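Long-range contact in putative Nitroreductase (Anabaena variabilis ATCC 29413, PDB 3EO7), which binds flavin mononucleotide and, as a member of the nitroreductase family, is probably an FMN-dependent oxidoreductase: residues D301-P306 and E381-V386. Sequence-based numbering, arbitrary orientation.
Sequences DKYNFP and ETFIAV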
ATOM      1  N   ASP A 301       1.103   0.862 -23.331  1.00 27.05           N
ATOM      2  CA  ASP A 301       0.216   1.502 -22.369  1.00 23.39           C
ATOM      3  C   ASP A 301      -1.211   1.370 -22.900  1.00 20.63           C
ATOM      4  O   ASP A 301      -1.445   1.434 -24.106  1.00 21.26           O
ATOM      5  CB  ASP A 301       0.634   2.949 -22.165  1.00 22.58           C
ATOM      6  CG  ASP A 301       2.052   3.063 -21.578  1.00 18.03           C
ATOM      7  OD1 ASP A 301       2.264   2.616 -20.450  1.00 20.52           O
ATOM      8  OD2 ASP A 301       2.913   3.591 -22.280  1.00 21.06           O
ATOM      9  N   LYS A 302      -2.171   1.197 -21.997  1.00 20.25           N
ATOM     10  CA  LYS A 302      -3.555   0.939 -22.378  1.00 19.95           C
ATOM     11  C   LYS A 302      -4.190   1.973 -23.286  1.00 20.99           C
ATOM     12  O   LYS A 302      -4.837   1.609 -24.248  1.00 17.97           O
ATOM     13  CB  LYS A 302      -4.420   0.785 -21.138  1.00 20.02           C
ATOM     14  CG  LYS A 302      -5.883   0.479 -21.418  1.00 23.82           C
ATOM     15  CD  LYS A 302      -6.599   0.212 -20.078  1.00 21.42           C
ATOM     16  CE  LYS A 302      -8.036   0.015 -20.221  1.00 29.00           C
ATOM     17  NZ  LYS A 302      -8.613  -0.313 -18.889  1.00 23.23           N
ATOM     18  N   TYR A 303      -4.028   3.259 -22.971  1.00 19.04           N
ATOM     19  CA  TYR A 303      -4.690   4.316 -23.760  1.00 20.32           C
ATOM     20  C   TYR A 303      -3.715   5.048 -24.666  1.00 19.36           C
ATOM     21  O   TYR A 303      -2.885   5.797 -24.200  1.00 21.86           O
ATOM     22  CB  TYR A 303      -5.363   5.311 -22.821  1.00 20.79           C
ATOM     23  CG  TYR A 303      -6.521   4.712 -22.059  1.00 17.85           C
ATOM     24  CD1 TYR A 303      -7.727   4.426 -22.711  1.00 20.43           C
ATOM     25  CD2 TYR A 303      -6.424   4.418 -20.710  1.00 17.95           C
ATOM     26  CE1 TYR A 303      -8.805   3.887 -22.034  1.00 21.81           C
ATOM     27  CE2 TYR A 303      -7.501   3.871 -20.021  1.00 19.25           C
ATOM     28  CZ  TYR A 303      -8.693   3.604 -20.696  1.00 20.05           C
ATOM     29  OH  TYR A 303      -9.762   3.043 -20.043  1.00 20.14           O
ATOM     30  N   ASN A 304      -3.841   4.863 -25.969  1.00 19.12           N
ATOM     31  CA  ASN A 304      -2.916   5.486 -26.863  1.00 19.92           C
ATOM     32  C   ASN A 304      -3.087   7.007 -26.931  1.00 20.14           C
ATOM     33  O   ASN A 304      -2.089   7.729 -27.082  1.00 20.25           O
ATOM     34  CB  ASN A 304      -3.058   4.905 -28.277  1.00 20.24           C
ATOM     35  CG  ASN A 304      -2.594   3.452 -28.367  1.00 31.83           C
ATOM     36  OD1 ASN A 304      -1.637   3.044 -27.698  1.00 40.52           O
ATOM     37  ND2 ASN A 304      -3.247   2.679 -29.232  1.00 43.80           N
ATOM     38  N   PHE A 305      -4.340   7.481 -26.884  1.00 17.82           N
ATOM     39  CA  PHE A 305      -4.628   8.930 -27.103  1.00 16.97           C
ATOM     40  C   PHE A 305      -3.712   9.475 -28.224  1.00 17.78           C
ATOM     41  O   PHE A 305      -2.969  10.458 -28.031  1.00 17.13           O
ATOM     42  CB  PHE A 305      -4.471   9.743 -25.795  1.00 16.92           C
ATOM     43  CG  PHE A 305      -5.448   9.386 -24.736  1.00 17.89           C
ATOM     44  CD1 PHE A 305      -6.807   9.623 -24.912  1.00 22.46           C
ATOM     45  CD2 PHE A 305      -5.033   8.852 -23.538  1.00 19.02           C
ATOM     46  CE1 PHE A 305      -7.722   9.287 -23.911  1.00 21.07           C
ATOM     47  CE2 PHE A 305      -5.937   8.515 -22.549  1.00 17.64           C
ATOM     48  CZ  PHE A 305      -7.275   8.721 -22.740  1.00 18.67           C
ATOM     49  N   PRO A 306      -3.782   8.870 -29.425  1.00 18.15           N
ATOM     50  CA  PRO A 306      -2.778   9.191 -30.467  1.00 21.63           C
ATOM     51  C   PRO A 306      -2.813  10.609 -31.041  1.00 19.39           C
ATOM     52  O   PRO A 306      -1.813  11.082 -31.572  1.00 19.67           O
ATOM     53  CB  PRO A 306      -3.103   8.194 -31.574  1.00 22.48           C
ATOM     54  CG  PRO A 306      -4.527   7.862 -31.382  1.00 19.88           C
ATOM     55  CD  PRO A 306      -4.775   7.887 -29.914  1.00 18.45           C
ATOM     56  N   GLU A 381      -4.311   2.266 -14.016  1.00 18.28           N
ATOM     57  CA  GLU A 381      -3.962   3.369 -14.881  1.00 16.82           C
ATOM     58  C   GLU A 381      -3.719   4.607 -14.016  1.00 17.08           C
ATOM     59  O   GLU A 381      -4.222   4.727 -12.889  1.00 17.17           O
ATOM     60  CB  GLU A 381      -5.062   3.596 -15.894  1.00 17.64           C
ATOM     61  CG  GLU A 381      -5.293   2.426 -16.854  1.00 16.59           C
ATOM     62  CD  GLU A 381      -4.079   2.059 -17.651  1.00 20.08           C
ATOM     63  OE1 GLU A 381      -3.317   2.969 -18.065  1.00 21.43           O
ATOM     64  OE2 GLU A 381      -3.873   0.849 -17.893  1.00 20.52           O
ATOM     65  N   THR A 382      -2.958   5.552 -14.581  1.00 17.23           N
ATOM     66  CA  THR A 382      -2.583   6.749 -13.871  1.00 16.92           C
ATOM     67  C   THR A 382      -2.971   7.980 -14.687  1.00 16.73           C
ATOM     68  O   THR A 382      -2.631   8.072 -15.869  1.00 15.87           O
ATOM     69  CB  THR A 382      -1.068   6.765 -13.570  1.00 18.28           C
ATOM     70  OG1 THR A 382      -0.712   5.595 -12.804  1.00 16.87           O
ATOM     71  CG2 THR A 382      -0.673   8.105 -12.859  1.00 15.78           C
ATOM     72  N   PHE A 383      -3.727   8.881 -14.065  1.00 15.86           N
ATOM     73  CA  PHE A 383      -4.106  10.187 -14.658  1.00 14.88           C
ATOM     74  C   PHE A 383      -3.652  11.259 -13.707  1.00 16.25           C
ATOM     75  O   PHE A 383      -3.711  11.074 -12.483  1.00 17.55           O
ATOM     76  CB  PHE A 383      -5.613  10.308 -14.910  1.00 16.23           C
ATOM     77  CG  PHE A 383      -6.114   9.320 -15.930  1.00 14.45           C
ATOM     78  CD1 PHE A 383      -6.367   7.990 -15.572  1.00 15.29           C
ATOM     79  CD2 PHE A 383      -6.271   9.702 -17.264  1.00 13.48           C
ATOM     80  CE1 PHE A 383      -6.804   7.061 -16.537  1.00 17.24           C
ATOM     81  CE2 PHE A 383      -6.713   8.769 -18.221  1.00 15.74           C
ATOM     82  CZ  PHE A 383      -6.961   7.450 -17.833  1.00 16.10           C
ATOM     83  N   ILE A 384      -3.170  12.368 -14.257  1.00 15.34           N
ATOM     84  CA  ILE A 384      -2.668  13.435 -13.428  1.00 15.79           C
ATOM     85  C   ILE A 384      -3.363  14.744 -13.728  1.00 16.39           C
ATOM     86  O   ILE A 384      -3.358  15.214 -14.873  1.00 15.44           O
ATOM     87  CB  ILE A 384      -1.126  13.625 -13.606  1.00 14.95           C
ATOM     88  CG1 ILE A 384      -0.420  12.254 -13.521  1.00 17.00           C
ATOM     89  CG2 ILE A 384      -0.586  14.608 -12.587  1.00 17.45           C
ATOM     90  CD1 ILE A 384       1.125  12.317 -13.486  1.00 16.67           C
ATOM     91  N   ALA A 385      -3.977  15.326 -12.708  1.00 14.59           N
ATOM     92  CA  ALA A 385      -4.509  16.677 -12.829  1.00 15.56           C
ATOM     93  C   ALA A 385      -3.367  17.618 -12.442  1.00 17.77           C
ATOM     94  O   ALA A 385      -2.857  17.577 -11.315  1.00 19.38           O
ATOM     95  CB  ALA A 385      -5.730  16.895 -11.924  1.00 13.42           C
ATOM     96  N   VAL A 386      -2.973  18.481 -13.371  1.00 16.40           N
ATOM     97  CA  VAL A 386      -1.891  19.429 -13.151  1.00 15.38           C
ATOM     98  C   VAL A 386      -2.469  20.827 -13.022  1.00 14.95           C
ATOM     99  O   VAL A 386      -3.156  21.294 -13.934  1.00 16.28           O
ATOM    100  CB  VAL A 386      -0.893  19.368 -14.346  1.00 17.10           C
ATOM    101  CG1 VAL A 386       0.138  20.466 -14.278  1.00 16.11           C
ATOM    102  CG2 VAL A 386      -0.249  17.930 -14.444  1.00 17.03           C
TER
HETATM  103  O   HOH W   1      -1.528   0.589 -19.319  1.00 24.70           O
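Glu381 sets CG beside its backbone N (chi1 -63°) and bends again at chi2, which turns its carboxylate toward the loop 301-306, while Lys302 holds CG anti to its backbone N (-179°) and runs on fully extended. The two chains consequently cross at about a right angle, and the carboxylate meets the methylenes of the lysine, OE2 lying 3.3 Å from Lys302 CB and 3.6 Å from Lys302 CD. Opposite charges are near but not joined: Lys302 NZ stays 5.0 Å from Glu381 OE2 and forms its salt bridge with Glu499, which is also hydrogen-bonded to Tyr303 OH. The polar link across the segments is a water that accepts from Lys302 N at 2.8 Å and donates to Glu381 OE2, likewise at 2.8 Å. Glu381 OE1 is hydrogen-bonded to Tyr398 OH, so both carboxylate oxygens have partners.

Tyr303 lies alongside these groups. Glu381 CG touches the ring at its edge, 4.1 Å from Tyr303 CE2, and ring and carboxylate planes stand 87° apart; Lys302 CG lies over one face, offset toward the rim. Phe383 brings CZ obliquely to 4.2 Å from Tyr303 CD2 and CE2 to 4.4 Å from Phe305 CE2, and Tyr398 meets both phenylalanine rings, extending an aromatic cluster. The loop preceding strand 310-312 is thus laid against the start of strand 381-390, a member of the mixed sheet, away from the flavin site. An alanine at Glu381 would remove the acceptor of the water and the partner of Tyr398 OH, and would probably loosen the loop's seat on the strand. The aromatic contacts are apolar; around the buried carboxylate, the water, Tyr398 OH and the nearby Lys302 ammonium would probably favour the charged form, with Asp301 working mildly against it.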